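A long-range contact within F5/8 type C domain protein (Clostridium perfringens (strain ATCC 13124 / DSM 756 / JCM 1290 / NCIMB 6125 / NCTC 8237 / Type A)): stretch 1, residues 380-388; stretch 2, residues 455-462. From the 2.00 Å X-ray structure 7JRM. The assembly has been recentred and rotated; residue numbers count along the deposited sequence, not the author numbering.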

# COMPACT_ATOMS: atom_id res chain seq x y z
N ILE A 380 -14.11 28.34 -38.64
CA ILE A 380 -14.72 27.11 -39.13
C ILE A 380 -15.82 27.52 -40.11
O ILE A 380 -16.90 27.95 -39.70
CB ILE A 380 -15.27 26.25 -37.99
CG1 ILE A 380 -14.22 26.10 -36.89
CG2 ILE A 380 -15.70 24.89 -38.52
CD1 ILE A 380 -14.52 26.90 -35.64
N ALA A 381 -15.54 27.39 -41.40
CA ALA A 381 -16.54 27.64 -42.44
C ALA A 381 -17.52 26.47 -42.45
O ALA A 381 -17.24 25.42 -43.03
CB ALA A 381 -15.87 27.81 -43.79
N ALA A 382 -18.66 26.65 -41.80
CA ALA A 382 -19.62 25.58 -41.59
C ALA A 382 -20.60 25.41 -42.75
O ALA A 382 -21.56 24.64 -42.62
CB ALA A 382 -20.39 25.81 -40.29
N GLY A 383 -20.39 26.10 -43.86
CA GLY A 383 -21.19 25.88 -45.05
C GLY A 383 -22.44 26.73 -45.11
O GLY A 383 -22.57 27.77 -44.47
N GLU A 384 -23.38 26.25 -45.92
CA GLU A 384 -24.61 26.97 -46.21
C GLU A 384 -25.79 26.35 -45.48
O GLU A 384 -25.91 25.12 -45.40
CB GLU A 384 -24.89 26.98 -47.72
CG GLU A 384 -26.28 27.46 -48.11
CD GLU A 384 -26.54 27.36 -49.60
OE1 GLU A 384 -27.28 28.22 -50.13
OE2 GLU A 384 -26.02 26.43 -50.24
N LEU A 385 -26.66 27.20 -44.94
CA LEU A 385 -27.92 26.77 -44.35
C LEU A 385 -29.05 27.12 -45.31
O LEU A 385 -29.09 28.22 -45.86
CB LEU A 385 -28.16 27.44 -43.00
CG LEU A 385 -27.15 27.13 -41.89
CD1 LEU A 385 -27.33 28.09 -40.72
CD2 LEU A 385 -27.29 25.68 -41.42
N LYS A 386 -29.97 26.17 -45.52
CA LYS A 386 -31.07 26.36 -46.45
C LYS A 386 -32.31 26.81 -45.70
O LYS A 386 -32.77 26.08 -44.80
CB LYS A 386 -31.35 25.08 -47.22
CG LYS A 386 -30.11 24.42 -47.80
CD LYS A 386 -29.86 24.87 -49.23
CE LYS A 386 -28.73 24.08 -49.87
NZ LYS A 386 -29.08 22.63 -50.00
N PRO A 387 -32.88 27.97 -46.00
CA PRO A 387 -34.10 28.41 -45.31
C PRO A 387 -35.28 27.50 -45.63
O PRO A 387 -35.50 27.14 -46.79
CB PRO A 387 -34.32 29.83 -45.83
CG PRO A 387 -33.00 30.25 -46.40
CD PRO A 387 -32.37 29.00 -46.93
N SER A 388 -36.03 27.15 -44.59
CA SER A 388 -37.20 26.29 -44.74
C SER A 388 -38.24 26.69 -43.71
O SER A 388 -37.90 26.97 -42.55
CB SER A 388 -36.83 24.81 -44.58
OG SER A 388 -37.96 24.04 -44.22
N VAL A 455 -14.25 31.74 -34.60
CA VAL A 455 -15.51 32.10 -35.24
C VAL A 455 -15.98 30.92 -36.08
O VAL A 455 -15.23 30.40 -36.92
CB VAL A 455 -15.36 33.35 -36.13
CG1 VAL A 455 -16.50 33.45 -37.13
CG2 VAL A 455 -15.28 34.61 -35.27
N MET A 456 -17.22 30.49 -35.86
CA MET A 456 -17.88 29.50 -36.70
C MET A 456 -18.87 30.23 -37.61
O MET A 456 -19.81 30.85 -37.12
CB MET A 456 -18.59 28.45 -35.86
CG MET A 456 -19.18 27.30 -36.66
SD MET A 456 -19.30 25.78 -35.69
CE MET A 456 -20.39 24.81 -36.73
N PHE A 457 -18.64 30.15 -38.92
CA PHE A 457 -19.36 30.97 -39.88
C PHE A 457 -20.34 30.12 -40.69
O PHE A 457 -19.99 29.05 -41.18
CB PHE A 457 -18.39 31.67 -40.83
CG PHE A 457 -19.06 32.57 -41.83
CD1 PHE A 457 -19.57 33.79 -41.45
CD2 PHE A 457 -19.17 32.18 -43.16
CE1 PHE A 457 -20.19 34.62 -42.37
CE2 PHE A 457 -19.79 33.00 -44.08
CZ PHE A 457 -20.30 34.22 -43.69
N TYR A 458 -21.57 30.62 -40.82
CA TYR A 458 -22.59 30.07 -41.70
C TYR A 458 -22.97 31.12 -42.74
O TYR A 458 -22.59 32.29 -42.65
CB TYR A 458 -23.84 29.65 -40.91
CG TYR A 458 -23.71 28.38 -40.11
CD1 TYR A 458 -23.90 27.14 -40.69
CD2 TYR A 458 -23.43 28.43 -38.75
CE1 TYR A 458 -23.80 25.98 -39.95
CE2 TYR A 458 -23.33 27.28 -38.00
CZ TYR A 458 -23.51 26.05 -38.61
OH TYR A 458 -23.41 24.90 -37.87
N LEU A 459 -23.73 30.68 -43.74
CA LEU A 459 -24.34 31.61 -44.68
C LEU A 459 -25.69 31.04 -45.12
O LEU A 459 -25.90 29.83 -45.11
CB LEU A 459 -23.43 31.90 -45.88
CG LEU A 459 -23.06 30.89 -46.98
CD1 LEU A 459 -24.22 30.53 -47.92
CD2 LEU A 459 -21.88 31.43 -47.78
N PHE A 460 -26.59 31.94 -45.49
CA PHE A 460 -27.88 31.54 -46.03
C PHE A 460 -28.36 32.62 -47.00
O PHE A 460 -28.26 33.81 -46.70
CB PHE A 460 -28.92 31.30 -44.93
CG PHE A 460 -29.27 32.52 -44.12
CD1 PHE A 460 -30.37 33.29 -44.44
CD2 PHE A 460 -28.50 32.89 -43.03
CE1 PHE A 460 -30.70 34.41 -43.70
CE2 PHE A 460 -28.82 34.01 -42.28
CZ PHE A 460 -29.92 34.77 -42.62
N ASN A 461 -28.84 32.18 -48.16
CA ASN A 461 -29.32 33.10 -49.18
C ASN A 461 -30.83 33.31 -49.04
O ASN A 461 -31.55 32.44 -48.56
CB ASN A 461 -29.01 32.56 -50.58
CG ASN A 461 -29.11 33.62 -51.65
OD1 ASN A 461 -28.74 34.77 -51.43
ND2 ASN A 461 -29.63 33.24 -52.81
N VAL A 462 -31.28 34.48 -49.46
CA VAL A 462 -32.68 34.84 -49.33
C VAL A 462 -33.21 35.38 -50.65
O VAL A 462 -32.55 36.17 -51.33
CB VAL A 462 -32.88 35.87 -48.19
CG1 VAL A 462 -34.17 36.65 -48.38
CG2 VAL A 462 -32.84 35.18 -46.84
OXT VAL A 462 -34.32 35.04 -51.08
O HOH W 1 -29.22 29.43 -48.30

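The two stretches bury 662 Å² between them; their strands run parallel, 23° apart in N-to-C direction, and Leu-385, Ile-380 and Tyr-458 have the most surface covered.

Within these stretches, Ile-380 makes the first backbone hydrogen bonds. Its N donates to Val-455 O (2.9 Å, N-H...O angle 163°), and its O accepts from Phe-457 N (2.9 Å, 167°), so one residue spans two partners, as a parallel pairing requires. Ile-380 O also lies 3.5 Å from Met-456 CA, a CA-H...O contact. Ile-380 and Met-456 send their side chains to the same face of the sheet, where Ile-380 CB and Met-456 CG are 4.3 Å apart.

Ala-382 N continues the ladder to Phe-457 O (2.8 Å), after which the register slips by one: Ala-381 bridges Phe-457, but Glu-384 bridges Leu-459. This is a beta bulge. The bond across it, from Leu-459 N to Gly-383 O, is the longest of the five at 3.2 Å and the most bent, at 137°. Gly-383 has phi/psi of 89/-159°, where a CB would be jammed against the carbonyl O of Ala-382; the backbone alone calls for glycine.

At the bulge the CA-to-CB bond of Ala-382 points toward the other stretch, and its CB meets Tyr-458. Ala-382 CB sits 3.6 Å from the Tyr-458 ring centroid, 20° off the normal, a CH-pi contact over one face. Leu-385 CG approaches Tyr-458 CD1 to 3.5 Å, obliquely to the ring.

Beyond the bulge, Leu-385 N donates to Leu-459 O at 2.7 Å and 172°, restoring near-linear geometry. Leu-385 O, however, meets no amide of stretch 2 directly: a water donates to it (2.7 Å from water O to Leu-385 O) and accepts from Asn-461 N (2.8 Å from water O to Asn-461 N), carrying the link onward where direct pairing stops.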